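Local coordinates for CDP-glucose-4,6-dehydratase (Yersinia pseudotuberculosis, PDB 1RKX), which catalyses the dehydration of CDP-D-glucose, very probably to CDP-4-keto-6-deoxy-D-glucose, using a bound NAD cofactor, at residues 126-131 with 189-194. Residues are numbered along the deposited sequence; the frame is centred on the assembly and turned at random.
Sequences AVVNIT and ATVRAG. With NAD (nicotinamide-adenine-dinucleotide), chain G.
Asn129 O accepts one hydrogen bond, from Val191 N at 3.0 Å and tilted 33° from the carbonyl plane, and has a CA-H...O contact from Thr190 CA at 3.2 Å. Asn129 N gives a nearly straight bond (175° at hydrogen) to Ala189 O, so this residue links to both sides of Thr190, the alternation expected of parallel strands. Ala189 N to Val127 O and Thr131 N to Val191 O continue the ladder on either side.

On one face Val191 touches both Val128 and Ile130. Its CG1, anti to the carbonyl carbon (chi1 -68°), meets Val128 CG1 at 3.7 Å, those two side chains crossing at about a right angle; CG2 lies 3.5 Å from Ile130 CG1. Tyr242 of helix 236-251 touches Val191 and Ile130. Thr190 points to the other face, where Glu165 OE1 bonds its OG1; Glu165 OE2 bonds Thr131 OG1 and makes a salt bridge with Arg192 NE, and Arg192 NH1 bonds Tyr136 OH.

Ile130 CG2, ending its strand, lies 3.5 Å from NAD O4D; beyond the other strand, Gly194 CA is 3.5 Å from NAD C4N. Adjacent parallel strands whose C-terminal ends border the nicotinamide half of the dinucleotide are characteristic of the Rossmann fold in extended short-chain dehydrogenases/reductases.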
loop_
_atom_site.group_PDB
_atom_site.type_symbol
_atom_site.label_atom_id
_atom_site.label_comp_id
_atom_site.label_asym_id
_atom_site.label_seq_id
_atom_site.Cartn_x
_atom_site.Cartn_y
_atom_site.Cartn_z
ATOM N N ALA C 126 8.134 -7.858 30.657
ATOM C CA ALA C 126 7.705 -6.806 29.740
ATOM C C ALA C 126 8.835 -5.867 29.348
ATOM O O ALA C 126 9.587 -5.383 30.197
ATOM C CB ALA C 126 6.563 -6.004 30.360
ATOM N N VAL C 127 8.945 -5.608 28.049
ATOM C CA VAL C 127 9.967 -4.711 27.537
ATOM C C VAL C 127 9.280 -3.649 26.683
ATOM O O VAL C 127 8.554 -3.966 25.734
ATOM C CB VAL C 127 11.002 -5.457 26.661
ATOM C CG1 VAL C 127 12.074 -4.473 26.159
ATOM C CG2 VAL C 127 11.648 -6.583 27.456
ATOM N N VAL C 128 9.499 -2.390 27.035
ATOM C CA VAL C 128 8.922 -1.286 26.297
ATOM C C VAL C 128 10.073 -0.459 25.749
ATOM O O VAL C 128 10.761 0.249 26.485
ATOM C CB VAL C 128 8.034 -0.408 27.194
ATOM C CG1 VAL C 128 7.576 0.826 26.419
ATOM C CG2 VAL C 128 6.822 -1.208 27.657
ATOM N N ASN C 129 10.283 -0.573 24.446
ATOM C CA ASN C 129 11.358 0.143 23.792
ATOM C C ASN C 129 10.861 1.432 23.153
ATOM O O ASN C 129 10.069 1.408 22.214
ATOM C CB ASN C 129 12.007 -0.760 22.739
ATOM C CG ASN C 129 13.013 -0.024 21.892
ATOM O OD1 ASN C 129 13.586 0.976 22.325
ATOM N ND2 ASN C 129 13.250 -0.520 20.680
ATOM N N ILE C 130 11.332 2.555 23.676
ATOM C CA ILE C 130 10.961 3.864 23.163
ATOM C C ILE C 130 11.786 4.175 21.918
ATOM O O ILE C 130 13.018 4.276 21.974
ATOM C CB ILE C 130 11.215 4.984 24.204
ATOM C CG1 ILE C 130 10.155 4.934 25.306
ATOM C CG2 ILE C 130 11.180 6.352 23.531
ATOM C CD1 ILE C 130 10.187 3.672 26.139
ATOM N N THR C 131 11.107 4.317 20.788
ATOM C CA THR C 131 11.805 4.644 19.555
ATOM C C THR C 131 11.520 6.113 19.260
ATOM O O THR C 131 12.115 6.991 19.894
ATOM C CB THR C 131 11.356 3.712 18.397
ATOM O OG1 THR C 131 9.941 3.804 18.203
ATOM C CG2 THR C 131 11.725 2.271 18.725
ATOM N N ALA C 189 7.601 -4.810 23.148
ATOM C CA ALA C 189 6.887 -3.841 22.326
ATOM C C ALA C 189 7.699 -2.568 22.096
ATOM O O ALA C 189 8.679 -2.305 22.791
ATOM C CB ALA C 189 5.561 -3.478 22.992
ATOM N N THR C 190 7.294 -1.793 21.095
ATOM C CA THR C 190 7.937 -0.515 20.828
ATOM C C THR C 190 6.854 0.546 20.958
ATOM O O THR C 190 5.676 0.274 20.712
ATOM C CB THR C 190 8.572 -0.431 19.413
ATOM O OG1 THR C 190 7.598 -0.765 18.415
ATOM C CG2 THR C 190 9.769 -1.370 19.310
ATOM N N VAL C 191 7.246 1.745 21.372
ATOM C CA VAL C 191 6.299 2.840 21.519
ATOM C C VAL C 191 6.812 4.040 20.733
ATOM O O VAL C 191 7.989 4.397 20.794
ATOM C CB VAL C 191 6.067 3.205 23.012
ATOM C CG1 VAL C 191 5.345 2.058 23.705
ATOM C CG2 VAL C 191 7.385 3.498 23.711
ATOM N N ARG C 192 5.908 4.656 19.986
ATOM C CA ARG C 192 6.246 5.778 19.129
ATOM C C ARG C 192 5.491 7.038 19.528
ATOM O O ARG C 192 4.258 7.060 19.518
ATOM C CB ARG C 192 5.923 5.386 17.682
ATOM C CG ARG C 192 6.528 4.033 17.298
ATOM C CD ARG C 192 5.817 3.367 16.123
ATOM N NE ARG C 192 6.340 2.024 15.866
ATOM C CZ ARG C 192 5.820 1.168 14.997
ATOM N NH1 ARG C 192 4.749 1.501 14.293
ATOM N NH2 ARG C 192 6.380 -0.021 14.822
ATOM N N ALA C 193 6.235 8.084 19.869
ATOM C CA ALA C 193 5.641 9.350 20.280
ATOM C C ALA C 193 6.640 10.480 20.078
ATOM O O ALA C 193 7.848 10.247 20.029
ATOM C CB ALA C 193 5.231 9.275 21.751
ATOM N N GLY C 194 6.142 11.706 19.965
ATOM C CA GLY C 194 7.037 12.831 19.778
ATOM C C GLY C 194 6.453 14.134 20.287
ATOM O O GLY C 194 5.373 14.150 20.884
HETATM P PA NAD G . 17.029 13.408 26.876
HETATM O O1A NAD G . 18.228 13.846 26.128
HETATM O O2A NAD G . 16.545 14.301 27.963
HETATM O O5B NAD G . 17.259 11.947 27.508
HETATM C C5B NAD G . 18.118 11.012 26.812
HETATM C C4B NAD G . 18.681 9.966 27.776
HETATM O O4B NAD G . 19.513 9.160 26.911
HETATM C C3B NAD G . 19.614 10.561 28.820
HETATM O O3B NAD G . 19.216 10.024 30.097
HETATM C C2B NAD G . 20.981 10.106 28.344
HETATM O O2B NAD G . 21.962 10.005 29.414
HETATM C C1B NAD G . 20.647 8.807 27.657
HETATM N N9A NAD G . 21.693 8.372 26.745
HETATM C C8A NAD G . 22.041 8.922 25.539
HETATM N N7A NAD G . 23.056 8.299 24.945
HETATM C C5A NAD G . 23.383 7.285 25.825
HETATM C C6A NAD G . 24.376 6.283 25.772
HETATM N N6A NAD G . 25.250 6.101 24.803
HETATM N N1A NAD G . 24.448 5.408 26.825
HETATM C C2A NAD G . 23.553 5.572 27.853
HETATM N N3A NAD G . 22.596 6.460 28.009
HETATM C C4A NAD G . 22.555 7.308 26.945
HETATM O O3 NAD G . 15.888 13.135 25.848
HETATM P PN NAD G . 14.335 12.668 26.065
HETATM O O1N NAD G . 13.544 13.789 25.552
HETATM O O2N NAD G . 14.124 12.409 27.512
HETATM O O5D NAD G . 14.208 11.418 25.102
HETATM C C5D NAD G . 13.905 10.157 25.708
HETATM C C4D NAD G . 13.738 9.096 24.638
HETATM O O4D NAD G . 12.545 9.502 23.890
HETATM C C3D NAD G . 14.823 8.945 23.571
HETATM O O3D NAD G . 14.831 7.574 23.129
HETATM C C2D NAD G . 14.324 9.875 22.474
HETATM O O2D NAD G . 14.918 9.528 21.211
HETATM C C1D NAD G . 12.844 9.599 22.517
HETATM N N1N NAD G . 12.066 10.661 21.890
HETATM C C2N NAD G . 11.833 11.901 22.511
HETATM C C3N NAD G . 10.956 12.931 21.872
HETATM C C7N NAD G . 10.718 14.182 22.615
HETATM O O7N NAD G . 9.970 15.014 22.080
HETATM N N7N NAD G . 11.264 14.448 23.820
HETATM C C4N NAD G . 10.444 12.680 20.471
HETATM C C5N NAD G . 10.808 11.326 19.950
HETATM C C6N NAD G . 11.526 10.427 20.588
#